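PDB 5A7Z: TRNA (adenine(9)-n1)-methyltransferase from Sulfolobus acidocaldarius, which catalyses the transfer of a methyl group from S-adenosyl-L-methionine to N1 of adenosine 9 in tRNA. Local coordinates for residues Q131-L143 against E241-L255. Residues are numbered along the deposited sequence; the frame is centred on the assembly and turned at random.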
# COMPACT_ATOMS: atom_id res chain seq x y z
N GLN A 131 12.52 -9.50 0.35
CA GLN A 131 11.47 -8.76 1.04
C GLN A 131 11.04 -7.52 0.27
O GLN A 131 9.85 -7.24 0.15
CB GLN A 131 11.92 -8.41 2.44
CG GLN A 131 11.96 -9.64 3.35
CD GLN A 131 12.60 -9.37 4.67
OE1 GLN A 131 12.67 -8.23 5.12
NE2 GLN A 131 13.04 -10.43 5.34
N VAL A 132 11.98 -6.80 -0.28
CA VAL A 132 11.61 -5.63 -1.02
C VAL A 132 10.74 -6.00 -2.19
O VAL A 132 9.70 -5.41 -2.39
CB VAL A 132 12.80 -4.85 -1.48
CG1 VAL A 132 12.42 -3.93 -2.65
CG2 VAL A 132 13.32 -4.03 -0.32
N ASP A 133 11.16 -6.99 -2.95
CA ASP A 133 10.38 -7.44 -4.09
C ASP A 133 8.96 -7.87 -3.72
O ASP A 133 8.01 -7.51 -4.40
CB ASP A 133 11.10 -8.61 -4.77
CG ASP A 133 12.31 -8.16 -5.57
OD1 ASP A 133 12.87 -7.04 -5.34
OD2 ASP A 133 12.77 -8.98 -6.38
N LEU A 134 8.84 -8.63 -2.63
CA LEU A 134 7.56 -8.99 -2.05
C LEU A 134 6.67 -7.80 -1.70
O LEU A 134 5.45 -7.93 -1.70
CB LEU A 134 7.78 -9.85 -0.78
CG LEU A 134 8.31 -11.26 -1.06
CD1 LEU A 134 8.57 -12.03 0.24
CD2 LEU A 134 7.33 -12.02 -1.93
N CYS A 135 7.29 -6.68 -1.33
CA CYS A 135 6.56 -5.44 -1.03
C CYS A 135 5.82 -4.95 -2.24
O CYS A 135 4.78 -4.35 -2.10
CB CYS A 135 7.50 -4.32 -0.53
SG CYS A 135 8.12 -4.58 1.15
N LEU A 136 6.35 -5.17 -3.44
CA LEU A 136 5.62 -4.79 -4.63
C LEU A 136 4.29 -5.56 -4.74
O LEU A 136 3.28 -5.00 -5.18
CB LEU A 136 6.45 -5.01 -5.87
CG LEU A 136 5.84 -4.49 -7.18
CD1 LEU A 136 5.86 -2.97 -7.27
CD2 LEU A 136 6.59 -5.09 -8.34
N SER A 137 4.28 -6.84 -4.33
CA SER A 137 3.01 -7.63 -4.33
C SER A 137 2.06 -7.16 -3.25
O SER A 137 0.88 -7.05 -3.48
CB SER A 137 3.26 -9.12 -4.15
OG SER A 137 3.71 -9.68 -5.36
N VAL A 138 2.59 -6.86 -2.08
CA VAL A 138 1.80 -6.26 -1.04
C VAL A 138 1.19 -4.92 -1.45
O VAL A 138 -0.02 -4.70 -1.31
CB VAL A 138 2.60 -6.11 0.26
CG1 VAL A 138 1.80 -5.36 1.29
CG2 VAL A 138 3.00 -7.50 0.81
N ILE A 139 2.01 -3.99 -1.93
CA ILE A 139 1.46 -2.65 -2.25
C ILE A 139 0.32 -2.76 -3.27
O ILE A 139 -0.68 -2.05 -3.20
CB ILE A 139 2.54 -1.66 -2.69
CG1 ILE A 139 2.12 -0.22 -2.36
CG2 ILE A 139 2.83 -1.75 -4.18
CD1 ILE A 139 2.10 0.10 -0.89
N ARG A 140 0.45 -3.70 -4.16
CA ARG A 140 -0.55 -3.91 -5.20
C ARG A 140 -1.86 -4.52 -4.71
O ARG A 140 -2.84 -4.41 -5.39
CB ARG A 140 0.04 -4.75 -6.29
CG ARG A 140 0.87 -3.94 -7.24
CD ARG A 140 1.51 -4.84 -8.27
NE ARG A 140 2.35 -4.06 -9.14
CZ ARG A 140 3.06 -4.55 -10.15
NH1 ARG A 140 3.04 -5.85 -10.41
NH2 ARG A 140 3.82 -3.75 -10.89
N LYS A 141 -1.84 -5.09 -3.52
CA LYS A 141 -2.99 -5.61 -2.86
C LYS A 141 -3.84 -4.50 -2.23
O LYS A 141 -5.00 -4.64 -2.07
CB LYS A 141 -2.56 -6.57 -1.76
CG LYS A 141 -2.70 -8.03 -2.02
CD LYS A 141 -2.09 -8.47 -3.30
CE LYS A 141 -1.47 -9.85 -3.19
NZ LYS A 141 -0.60 -10.19 -4.34
N PHE A 142 -3.20 -3.40 -1.85
CA PHE A 142 -3.90 -2.34 -1.13
C PHE A 142 -3.98 -1.04 -1.92
O PHE A 142 -5.04 -0.42 -2.00
CB PHE A 142 -3.23 -2.08 0.22
CG PHE A 142 -3.25 -3.26 1.14
CD1 PHE A 142 -2.29 -4.26 1.04
CD2 PHE A 142 -4.23 -3.38 2.12
CE1 PHE A 142 -2.31 -5.35 1.89
CE2 PHE A 142 -4.25 -4.47 2.97
CZ PHE A 142 -3.29 -5.46 2.85
N LEU A 143 -2.86 -0.62 -2.50
CA LEU A 143 -2.80 0.63 -3.20
C LEU A 143 -2.32 0.41 -4.61
O LEU A 143 -2.88 -0.36 -5.30
CB LEU A 143 -1.89 1.59 -2.46
CG LEU A 143 -2.35 2.01 -1.08
CD1 LEU A 143 -1.27 2.52 -0.14
CD2 LEU A 143 -3.54 2.94 -1.11
N GLU A 241 9.88 -9.24 8.86
CA GLU A 241 9.99 -9.09 7.42
C GLU A 241 9.37 -7.76 6.97
O GLU A 241 8.25 -7.42 7.36
CB GLU A 241 9.31 -10.26 6.70
CG GLU A 241 10.01 -11.61 6.84
CD GLU A 241 9.58 -12.42 8.08
OE1 GLU A 241 8.59 -12.04 8.78
OE2 GLU A 241 10.23 -13.45 8.35
N ILE A 242 10.09 -7.04 6.12
CA ILE A 242 9.69 -5.70 5.66
C ILE A 242 8.33 -5.80 5.01
O ILE A 242 7.43 -5.11 5.39
CB ILE A 242 10.72 -5.10 4.68
CG1 ILE A 242 11.98 -4.66 5.43
CG2 ILE A 242 10.15 -3.92 3.90
CD1 ILE A 242 13.21 -4.51 4.55
N ASN A 243 8.19 -6.70 4.04
CA ASN A 243 6.90 -6.97 3.41
C ASN A 243 5.73 -7.32 4.38
O ASN A 243 4.58 -6.97 4.13
CB ASN A 243 7.05 -8.07 2.38
CG ASN A 243 7.58 -9.36 2.98
OD1 ASN A 243 8.63 -9.38 3.61
ND2 ASN A 243 6.88 -10.44 2.76
N LYS A 244 6.02 -7.99 5.49
CA LYS A 244 5.00 -8.32 6.47
C LYS A 244 4.61 -7.11 7.34
O LYS A 244 3.44 -6.86 7.58
CB LYS A 244 5.47 -9.47 7.34
CG LYS A 244 5.75 -10.76 6.58
CD LYS A 244 4.57 -11.71 6.59
CE LYS A 244 5.03 -13.15 6.66
NZ LYS A 244 5.03 -13.64 8.07
N ILE A 245 5.61 -6.34 7.76
CA ILE A 245 5.38 -5.07 8.43
C ILE A 245 4.54 -4.13 7.54
O ILE A 245 3.59 -3.48 8.02
CB ILE A 245 6.72 -4.35 8.77
CG1 ILE A 245 7.54 -5.15 9.79
CG2 ILE A 245 6.46 -2.96 9.33
CD1 ILE A 245 6.83 -5.39 11.10
N LEU A 246 4.93 -4.01 6.28
CA LEU A 246 4.17 -3.19 5.33
C LEU A 246 2.69 -3.62 5.31
O LEU A 246 1.79 -2.81 5.44
CB LEU A 246 4.75 -3.36 3.95
CG LEU A 246 4.03 -2.57 2.85
CD1 LEU A 246 4.02 -1.12 3.21
CD2 LEU A 246 4.74 -2.77 1.51
N GLU A 247 2.45 -4.91 5.14
CA GLU A 247 1.09 -5.39 5.06
C GLU A 247 0.28 -5.11 6.34
O GLU A 247 -0.91 -4.79 6.27
CB GLU A 247 1.05 -6.88 4.74
CG GLU A 247 -0.37 -7.38 4.62
CD GLU A 247 -0.48 -8.80 4.10
OE1 GLU A 247 0.50 -9.28 3.51
OE2 GLU A 247 -1.56 -9.42 4.29
N ILE A 248 0.92 -5.18 7.50
CA ILE A 248 0.26 -4.82 8.74
C ILE A 248 -0.21 -3.38 8.73
O ILE A 248 -1.31 -3.08 9.21
CB ILE A 248 1.16 -5.04 9.96
CG1 ILE A 248 1.32 -6.54 10.25
CG2 ILE A 248 0.58 -4.33 11.18
CD1 ILE A 248 2.48 -6.89 11.16
N ILE A 249 0.66 -2.48 8.28
CA ILE A 249 0.33 -1.04 8.28
C ILE A 249 -0.87 -0.86 7.36
O ILE A 249 -1.83 -0.19 7.69
CB ILE A 249 1.49 -0.14 7.76
CG1 ILE A 249 2.81 -0.38 8.50
CG2 ILE A 249 1.13 1.33 7.85
CD1 ILE A 249 2.75 -0.11 9.98
N LEU A 250 -0.80 -1.46 6.20
CA LEU A 250 -1.85 -1.31 5.20
C LEU A 250 -3.17 -2.00 5.63
O LEU A 250 -4.23 -1.51 5.31
CB LEU A 250 -1.37 -1.83 3.85
CG LEU A 250 -0.17 -1.09 3.22
CD1 LEU A 250 0.37 -1.88 2.04
CD2 LEU A 250 -0.57 0.31 2.78
N ARG A 251 -3.10 -3.08 6.42
CA ARG A 251 -4.32 -3.71 6.94
C ARG A 251 -5.08 -2.68 7.71
O ARG A 251 -6.28 -2.62 7.65
CB ARG A 251 -4.05 -4.84 7.95
CG ARG A 251 -3.27 -6.06 7.50
CD ARG A 251 -3.84 -6.69 6.30
NE ARG A 251 -3.51 -8.13 6.21
CZ ARG A 251 -4.42 -9.09 6.28
NH1 ARG A 251 -5.68 -8.81 6.57
NH2 ARG A 251 -4.07 -10.34 6.10
N VAL A 252 -4.34 -1.98 8.57
CA VAL A 252 -4.92 -1.10 9.55
C VAL A 252 -5.45 0.15 8.85
O VAL A 252 -6.58 0.56 9.09
CB VAL A 252 -3.90 -0.74 10.63
CG1 VAL A 252 -4.42 0.37 11.50
CG2 VAL A 252 -3.56 -1.96 11.48
N LYS A 253 -4.70 0.67 7.90
CA LYS A 253 -5.06 1.95 7.31
C LYS A 253 -6.08 1.85 6.19
O LYS A 253 -6.84 2.79 5.97
CB LYS A 253 -3.84 2.63 6.76
CG LYS A 253 -2.84 3.02 7.84
CD LYS A 253 -1.73 3.85 7.24
CE LYS A 253 -2.25 5.18 6.69
NZ LYS A 253 -2.67 6.05 7.81
N GLU A 254 -6.05 0.76 5.44
CA GLU A 254 -6.89 0.66 4.24
C GLU A 254 -8.05 -0.30 4.43
O GLU A 254 -9.07 -0.20 3.77
CB GLU A 254 -6.05 0.24 3.04
CG GLU A 254 -5.13 1.34 2.53
CD GLU A 254 -5.89 2.49 1.91
OE1 GLU A 254 -6.90 2.25 1.22
OE2 GLU A 254 -5.47 3.63 2.10
N LEU A 255 -7.88 -1.24 5.34
CA LEU A 255 -8.93 -2.22 5.62
C LEU A 255 -9.63 -1.94 6.92
O LEU A 255 -10.56 -2.62 7.28
CB LEU A 255 -8.34 -3.63 5.63
CG LEU A 255 -8.40 -4.40 4.32
CD1 LEU A 255 -8.14 -3.51 3.10
CD2 LEU A 255 -7.45 -5.58 4.38
O HOH W 1 -6.87 1.52 -1.53
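F142 drops its ring into a hole between E247, L250, R251 and L255, near the C-terminal ends of two helices that run the same way at 25° to each other and whose axes approach to 8.4 Å. From CB outward its atoms meet a succession of partners. CB and CG lie against L250, whose CB stands 3.7 Å from the ring centroid in a CH-pi contact over one face. F142 CD1 meets L250 CD1, its CD2 has E254 CB near the ring plane, and F142 CE2 lies 3.7 Å from L255 CD2. At the tip, CZ touches the CD methylene of R251 at the edge and CG of E247, while the charged ends of these two side chains join in a salt bridge. A flat, wide aromatic suits a hole floored by leucine and rimmed by methylenes; an alanine here would probably open a gap above L250 and take from R251 CD and L255 the ring they pack against on this side.

One turn earlier V138, narrow and branched at CB, is a second knob. With CG1 anti to the backbone N (chi1 174°), that methyl reaches L250 CD1 and the backbone of E247. Where the axes draw closer, the C135 and N243 CA atoms are only 4.7 Å apart, and the slim thiol lets SG of C135 approach I242 CG2 to 3.5 Å. Beyond it the extended Q131 accepts the I242 N-H on OE1, 3.0 Å from I242 N and almost straight at 178°, from above its carbonyl plane, thereby satisfying a first-turn amide. N243 is the knob from the other helix, its amide set between Q131 and L134; its buried OD1 has no hydrogen-bond partner in the model.

Within the SPOUT methyltransferase domain, I139 and L246 both rest on M110 of strand 109-113, and helix 259-265 packs against I248, R251 and V252.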